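Local coordinates for glycoside hydrolase family protein (Novosphingobium sp. PP1Y, PDB 6Q2F) that is an alpha-L-rhamnosidase that probably hydrolyses terminal alpha-L-rhamnose from glycosides, at residues R729-V734 and H896-K901; E903-V908 and A919-T924. One frame throughout, in Å; residues are numbered along the deposited sequence.

Interaction 1 of 2, residues R729-V734 and H896-K901; sequences RNVADV and HRRDGK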
loop_
_atom_site.group_PDB
_atom_site.type_symbol
_atom_site.label_atom_id
_atom_site.label_comp_id
_atom_site.label_asym_id
_atom_site.label_seq_id
_atom_site.Cartn_x
_atom_site.Cartn_y
_atom_site.Cartn_z
ATOM N N ARG A 729 9.725 21.130 -6.808
ATOM C CA ARG A 729 8.844 20.094 -7.323
ATOM C C ARG A 729 9.651 18.904 -7.807
ATOM O O ARG A 729 10.785 19.049 -8.261
ATOM C CB ARG A 729 7.989 20.592 -8.506
ATOM C CG ARG A 729 8.808 20.832 -9.828
ATOM C CD ARG A 729 7.870 21.252 -10.964
ATOM N NE ARG A 729 8.554 21.485 -12.245
ATOM C CZ ARG A 729 8.779 20.541 -13.155
ATOM N NH1 ARG A 729 8.409 19.278 -12.943
ATOM N NH2 ARG A 729 9.382 20.863 -14.288
ATOM N N ASN A 730 9.031 17.733 -7.728
ATOM C CA ASN A 730 9.530 16.588 -8.471
ATOM C C ASN A 730 9.666 16.916 -9.950
ATOM O O ASN A 730 8.812 17.586 -10.531
ATOM C CB ASN A 730 8.595 15.396 -8.325
ATOM C CG ASN A 730 9.214 14.130 -8.878
ATOM O OD1 ASN A 730 8.773 13.583 -9.883
ATOM N ND2 ASN A 730 10.264 13.663 -8.220
ATOM N N VAL A 731 10.728 16.400 -10.566
ATOM C CA VAL A 731 10.908 16.458 -12.011
ATOM C C VAL A 731 10.739 15.056 -12.581
ATOM O O VAL A 731 11.470 14.135 -12.201
ATOM C CB VAL A 731 12.282 17.033 -12.381
ATOM C CG1 VAL A 731 12.558 16.867 -13.889
ATOM C CG2 VAL A 731 12.315 18.501 -12.025
ATOM N N ALA A 732 9.821 14.905 -13.535
ATOM C CA ALA A 732 9.649 13.646 -14.251
ATOM C C ALA A 732 9.322 13.962 -15.698
ATOM O O ALA A 732 8.641 14.949 -15.976
ATOM C CB ALA A 732 8.544 12.785 -13.629
ATOM N N ASP A 733 9.816 13.134 -16.617
ATOM C CA ASP A 733 9.602 13.364 -18.036
ATOM C C ASP A 733 8.481 12.525 -18.615
ATOM O O ASP A 733 7.922 12.910 -19.646
ATOM C CB ASP A 733 10.891 13.088 -18.824
ATOM C CG ASP A 733 11.988 14.081 -18.498
ATOM O OD1 ASP A 733 11.695 15.285 -18.388
ATOM O OD2 ASP A 733 13.138 13.659 -18.334
ATOM N N VAL A 734 8.131 11.405 -17.981
ATOM C CA VAL A 734 7.169 10.458 -18.533
ATOM C C VAL A 734 5.952 10.420 -17.619
ATOM O O VAL A 734 6.089 10.286 -16.398
ATOM C CB VAL A 734 7.790 9.057 -18.707
ATOM C CG1 VAL A 734 6.740 8.063 -19.174
ATOM C CG2 VAL A 734 8.961 9.105 -19.703
ATOM N N HIS A 896 14.849 13.700 -8.899
ATOM C CA HIS A 896 15.212 15.016 -9.408
ATOM C C HIS A 896 14.183 15.999 -8.886
ATOM O O HIS A 896 12.993 15.872 -9.190
ATOM C CB HIS A 896 15.246 15.035 -10.946
ATOM C CG HIS A 896 15.691 16.335 -11.544
ATOM N ND1 HIS A 896 15.770 16.538 -12.911
ATOM C CD2 HIS A 896 16.078 17.498 -10.970
ATOM C CE1 HIS A 896 16.166 17.777 -13.150
ATOM N NE2 HIS A 896 16.381 18.374 -11.990
ATOM N N ARG A 897 14.638 16.968 -8.103
ATOM C CA ARG A 897 13.811 18.052 -7.595
ATOM C C ARG A 897 14.234 19.354 -8.257
ATOM O O ARG A 897 15.405 19.527 -8.605
ATOM C CB ARG A 897 13.961 18.146 -6.067
ATOM C CG ARG A 897 13.309 16.967 -5.334
ATOM C CD ARG A 897 12.068 17.483 -4.665
ATOM N NE ARG A 897 10.988 16.560 -4.775
ATOM C CZ ARG A 897 9.737 16.877 -4.510
ATOM N NH1 ARG A 897 9.415 18.115 -4.136
ATOM N NH2 ARG A 897 8.817 15.949 -4.639
ATOM N N ARG A 898 13.290 20.271 -8.441
ATOM C CA ARG A 898 13.621 21.528 -9.096
ATOM C C ARG A 898 12.875 22.701 -8.482
ATOM O O ARG A 898 11.684 22.621 -8.170
ATOM C CB ARG A 898 13.344 21.479 -10.613
ATOM C CG ARG A 898 13.297 22.869 -11.281
ATOM C CD ARG A 898 13.064 22.778 -12.792
ATOM N NE ARG A 898 14.110 21.983 -13.415
ATOM C CZ ARG A 898 14.011 21.433 -14.618
ATOM N NH1 ARG A 898 12.907 21.607 -15.335
ATOM N NH2 ARG A 898 15.024 20.730 -15.113
ATOM N N ASP A 899 13.616 23.793 -8.361
ATOM C CA ASP A 899 13.253 25.051 -7.744
ATOM C C ASP A 899 13.651 26.154 -8.710
ATOM O O ASP A 899 14.396 25.915 -9.657
ATOM C CB ASP A 899 14.047 25.239 -6.428
ATOM C CG ASP A 899 13.279 25.963 -5.386
ATOM O OD1 ASP A 899 12.141 26.398 -5.691
ATOM O OD2 ASP A 899 13.806 26.100 -4.268
ATOM N N GLY A 900 13.222 27.382 -8.420
ATOM C CA GLY A 900 13.745 28.528 -9.148
ATOM C C GLY A 900 15.239 28.739 -8.926
ATOM O O GLY A 900 15.901 29.401 -9.735
ATOM N N LYS A 901 15.786 28.166 -7.848
ATOM C CA LYS A 901 17.187 28.343 -7.505
ATOM C C LYS A 901 18.091 27.233 -8.036
ATOM O O LYS A 901 19.316 27.402 -8.022
ATOM C CB LYS A 901 17.317 28.480 -5.982
ATOM C CG LYS A 901 16.855 29.858 -5.481
ATOM C CD LYS A 901 16.573 29.879 -3.980
ATOM C CE LYS A 901 17.324 31.011 -3.319
ATOM N NZ LYS A 901 18.802 30.866 -3.514
HETATM O O HOH W 1 10.414 23.258 -15.107
HETATM O O HOH W 2 12.192 12.735 -9.867
#
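Three backbone hydrogen bonds join residues 729-734 to residues 896-901. Arg729 and Arg898 form an antiparallel hydrogen-bonded pair, with Arg729 N to Arg898 O and Arg898 N to Arg729 O both 2.8 Å; Val731 N donates to His896 O at 2.7 Å. Water 2 extends the ladder, linking Val731 O to His896 N. Apolar contact centres on Val731, whose CB sits over one face of the His896 imidazole as a CH-pi contact, 3.8 Å from the ring centroid, while its CG2 lies 3.5 Å from Arg898 CB. Asp880 and Glu903 hold ND1 and NE2 of that imidazole, fixing its rotation and probably favouring a charged ring. An alanine in place of His896 would probably cost Val731 this aromatic floor and leave both carboxylates short of a partner. Arg897, bent at chi2 and chi3, lays its guanidinium face on the Arg729-Asn730 peptide, CZ 3.4 Å from Asn730 N, and NH1 bonds to Asn639 and Thr727. The like-charged Arg729 NH2 and Arg898 NH1 come within 3.8 Å, their guanidinium planes 89° apart; the repulsion is probably eased by water 1, which accepts from both, and by Glu903, which pairs with Arg898. This is the antiparallel pairing of a short edge strand: 729-730 borders the antiparallel sheet just before the chain enters the mixed sheet through strand 734-737.

Interaction 2 of 2, residues E903-V908 and A919-T924; sequences EIYYLV and AHFRVT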
loop_
_atom_site.group_PDB
_atom_site.type_symbol
_atom_site.label_atom_id
_atom_site.label_comp_id
_atom_site.label_asym_id
_atom_site.label_seq_id
_atom_site.Cartn_x
_atom_site.Cartn_y
_atom_site.Cartn_z
ATOM N N GLU A 903 18.682 22.742 -9.255
ATOM C CA GLU A 903 18.320 21.333 -9.264
ATOM C C GLU A 903 18.871 20.636 -8.028
ATOM O O GLU A 903 19.910 21.021 -7.493
ATOM C CB GLU A 903 18.883 20.632 -10.503
ATOM C CG GLU A 903 18.834 21.484 -11.735
ATOM C CD GLU A 903 17.424 21.895 -12.050
ATOM O OE1 GLU A 903 16.554 20.996 -12.085
ATOM O OE2 GLU A 903 17.185 23.101 -12.240
ATOM N N ILE A 904 18.166 19.596 -7.596
ATOM C CA ILE A 904 18.648 18.685 -6.569
ATOM C C ILE A 904 18.446 17.276 -7.096
ATOM O O ILE A 904 17.315 16.892 -7.404
ATOM C CB ILE A 904 17.906 18.862 -5.242
ATOM C CG1 ILE A 904 18.078 20.282 -4.712
ATOM C CG2 ILE A 904 18.402 17.824 -4.233
ATOM C CD1 ILE A 904 17.077 20.579 -3.611
ATOM N N TYR A 905 19.540 16.520 -7.238
ATOM C CA TYR A 905 19.458 15.103 -7.561
ATOM C C TYR A 905 19.742 14.288 -6.318
ATOM O O TYR A 905 20.671 14.588 -5.569
ATOM C CB TYR A 905 20.434 14.710 -8.673
ATOM C CG TYR A 905 20.044 15.213 -10.031
ATOM C CD1 TYR A 905 20.361 16.511 -10.415
ATOM C CD2 TYR A 905 19.374 14.402 -10.938
ATOM C CE1 TYR A 905 20.023 17.001 -11.663
ATOM C CE2 TYR A 905 19.024 14.893 -12.201
ATOM C CZ TYR A 905 19.363 16.192 -12.551
ATOM O OH TYR A 905 19.045 16.706 -13.786
ATOM N N TYR A 906 18.909 13.283 -6.085
ATOM C CA TYR A 906 19.095 12.332 -5.004
ATOM C C TYR A 906 19.483 11.008 -5.627
ATOM O O TYR A 906 18.759 10.510 -6.486
ATOM C CB TYR A 906 17.807 12.178 -4.190
ATOM C CG TYR A 906 17.895 11.224 -3.017
ATOM C CD1 TYR A 906 18.788 11.441 -1.974
ATOM C CD2 TYR A 906 17.074 10.114 -2.945
ATOM C CE1 TYR A 906 18.849 10.574 -0.878
ATOM C CE2 TYR A 906 17.130 9.247 -1.866
ATOM C CZ TYR A 906 18.002 9.484 -0.837
ATOM O OH TYR A 906 18.022 8.602 0.235
ATOM N N LEU A 907 20.607 10.442 -5.182
ATOM C CA LEU A 907 21.144 9.191 -5.705
ATOM C C LEU A 907 21.293 8.174 -4.576
ATOM O O LEU A 907 21.725 8.522 -3.467
ATOM C CB LEU A 907 22.517 9.402 -6.354
ATOM C CG LEU A 907 22.738 10.520 -7.381
ATOM C CD1 LEU A 907 24.126 10.388 -8.018
ATOM C CD2 LEU A 907 21.679 10.465 -8.455
ATOM N N VAL A 908 20.983 6.908 -4.862
ATOM C CA VAL A 908 21.194 5.832 -3.894
ATOM C C VAL A 908 21.907 4.683 -4.583
ATOM O O VAL A 908 21.374 4.106 -5.538
ATOM C CB VAL A 908 19.887 5.329 -3.277
ATOM C CG1 VAL A 908 20.220 4.261 -2.199
ATOM C CG2 VAL A 908 19.111 6.492 -2.698
ATOM N N ALA A 919 28.964 10.463 -13.217
ATOM C CA ALA A 919 27.529 10.716 -13.173
ATOM C C ALA A 919 27.190 11.856 -14.124
ATOM O O ALA A 919 27.848 12.904 -14.094
ATOM C CB ALA A 919 27.076 11.055 -11.754
ATOM N N HIS A 920 26.172 11.640 -14.969
ATOM C CA HIS A 920 25.744 12.587 -16.003
ATOM C C HIS A 920 24.389 13.156 -15.624
ATOM O O HIS A 920 23.420 12.405 -15.496
ATOM C CB HIS A 920 25.637 11.920 -17.379
ATOM C CG HIS A 920 26.944 11.430 -17.923
ATOM N ND1 HIS A 920 27.458 11.860 -19.130
ATOM C CD2 HIS A 920 27.845 10.551 -17.420
ATOM C CE1 HIS A 920 28.624 11.274 -19.341
ATOM N NE2 HIS A 920 28.873 10.463 -18.329
ATOM N N PHE A 921 24.319 14.474 -15.462
ATOM C CA PHE A 921 23.082 15.150 -15.103
ATOM C C PHE A 921 22.694 16.089 -16.236
ATOM O O PHE A 921 23.557 16.780 -16.806
ATOM C CB PHE A 921 23.226 15.929 -13.795
ATOM C CG PHE A 921 23.740 15.103 -12.654
ATOM C CD1 PHE A 921 25.095 14.890 -12.497
ATOM C CD2 PHE A 921 22.867 14.538 -11.735
ATOM C CE1 PHE A 921 25.571 14.134 -11.450
ATOM C CE2 PHE A 921 23.334 13.780 -10.685
ATOM C CZ PHE A 921 24.692 13.571 -10.545
ATOM N N ARG A 922 21.401 16.097 -16.572
ATOM C CA ARG A 922 20.882 16.991 -17.607
ATOM C C ARG A 922 20.690 18.380 -16.997
ATOM O O ARG A 922 19.583 18.843 -16.727
ATOM C CB ARG A 922 19.584 16.447 -18.187
ATOM C CG ARG A 922 19.046 17.239 -19.392
ATOM C CD ARG A 922 17.694 16.665 -19.847
ATOM N NE ARG A 922 16.677 16.762 -18.802
ATOM C CZ ARG A 922 15.651 15.924 -18.662
ATOM N NH1 ARG A 922 15.511 14.888 -19.478
ATOM N NH2 ARG A 922 14.773 16.114 -17.690
ATOM N N VAL A 923 21.816 19.045 -16.744
ATOM C CA VAL A 923 21.799 20.384 -16.170
ATOM C C VAL A 923 23.097 21.066 -16.561
ATOM O O VAL A 923 24.104 20.420 -16.851
ATOM C CB VAL A 923 21.623 20.385 -14.630
ATOM C CG1 VAL A 923 22.785 19.656 -13.967
ATOM C CG2 VAL A 923 21.526 21.810 -14.069
ATOM N N THR A 924 23.064 22.391 -16.526
ATOM C CA THR A 924 24.096 23.232 -17.078
ATOM C C THR A 924 24.113 24.528 -16.273
ATOM O O THR A 924 23.145 24.853 -15.592
ATOM C CB THR A 924 23.766 23.422 -18.566
ATOM O OG1 THR A 924 22.474 24.019 -18.688
ATOM C CG2 THR A 924 23.895 22.147 -19.332
#
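Tyr905 and Phe921 carry the contact between strand 903-908 and the end of strand 915-921 with the turn that follows it, which share no hydrogen bond. Both aromatic side chains have CG anti to the carbonyl carbon, with chi1 at -72° for Tyr905 and -53° for Phe921, and each runs alongside the other toward the partner's backbone. The result is a T-shaped pair. The Phe921 edge is directed at the Tyr905 face, with CD2 above the middle of the phenol ring and 3.4 Å from Tyr905 CG; the centroids are 4.7 Å apart and the planes meet at 66°. Asp880 takes up the Tyr905 hydroxyl, which fixes the far end of the ring. Leu907, again with CG anti to the carbonyl carbon, meets the rim of Phe921 tip to tip, its CD1 4.1 Å from Phe921 CZ. At the other end of the contact, an inverse gamma turn centred on Arg922, closed by a weak bond from Val923 N to Phe921 O, brings Val923 back toward Glu903. Val923 keeps CG1 in the crowded position between N and C, so CG2 is anti to N and lies 3.6 Å from Glu903 CG. Glu903 offers only its aliphatic part here, because the bend at chi2 carries its carboxylate to His896 and Arg898. Phe966 and Phe881 also meet the Phe921 ring, placing it in an aromatic cluster between layers of a curled antiparallel sheet. The chemistry is thus almost wholly dispersive and aromatic: no hydrogen bond fixes the register between the two segments, which meet through the fit of their side chains, while the polar ends of Glu903 and Tyr905 find their partners outside the pair.

How the interactions relate
Interactions 1 and 2 belong to one antiparallel sheet, in which strands 894-899 and 902-908 are neighbours. Interaction 1 works within the sheet, at its border, through backbone hydrogen bonds, water and arginines; Val731, His896 and Arg897 are buried, Arg729 and Arg898 partly exposed. Interaction 2 works between layers, by packing of rings and aliphatic groups, with no hydrogen bond between its segments; Tyr905, Leu907 and Phe921 are buried, Glu903 and Val923 partly exposed. His896 stacks on the face of Tyr905 opposite Phe921, so Val731, His896, Tyr905 and Phe921 follow one another in a row. Asp880 serves both His896 and Tyr905, and a salt bridge between the two contacts ties Asp733 of 729-734 to Arg922 of 919-924.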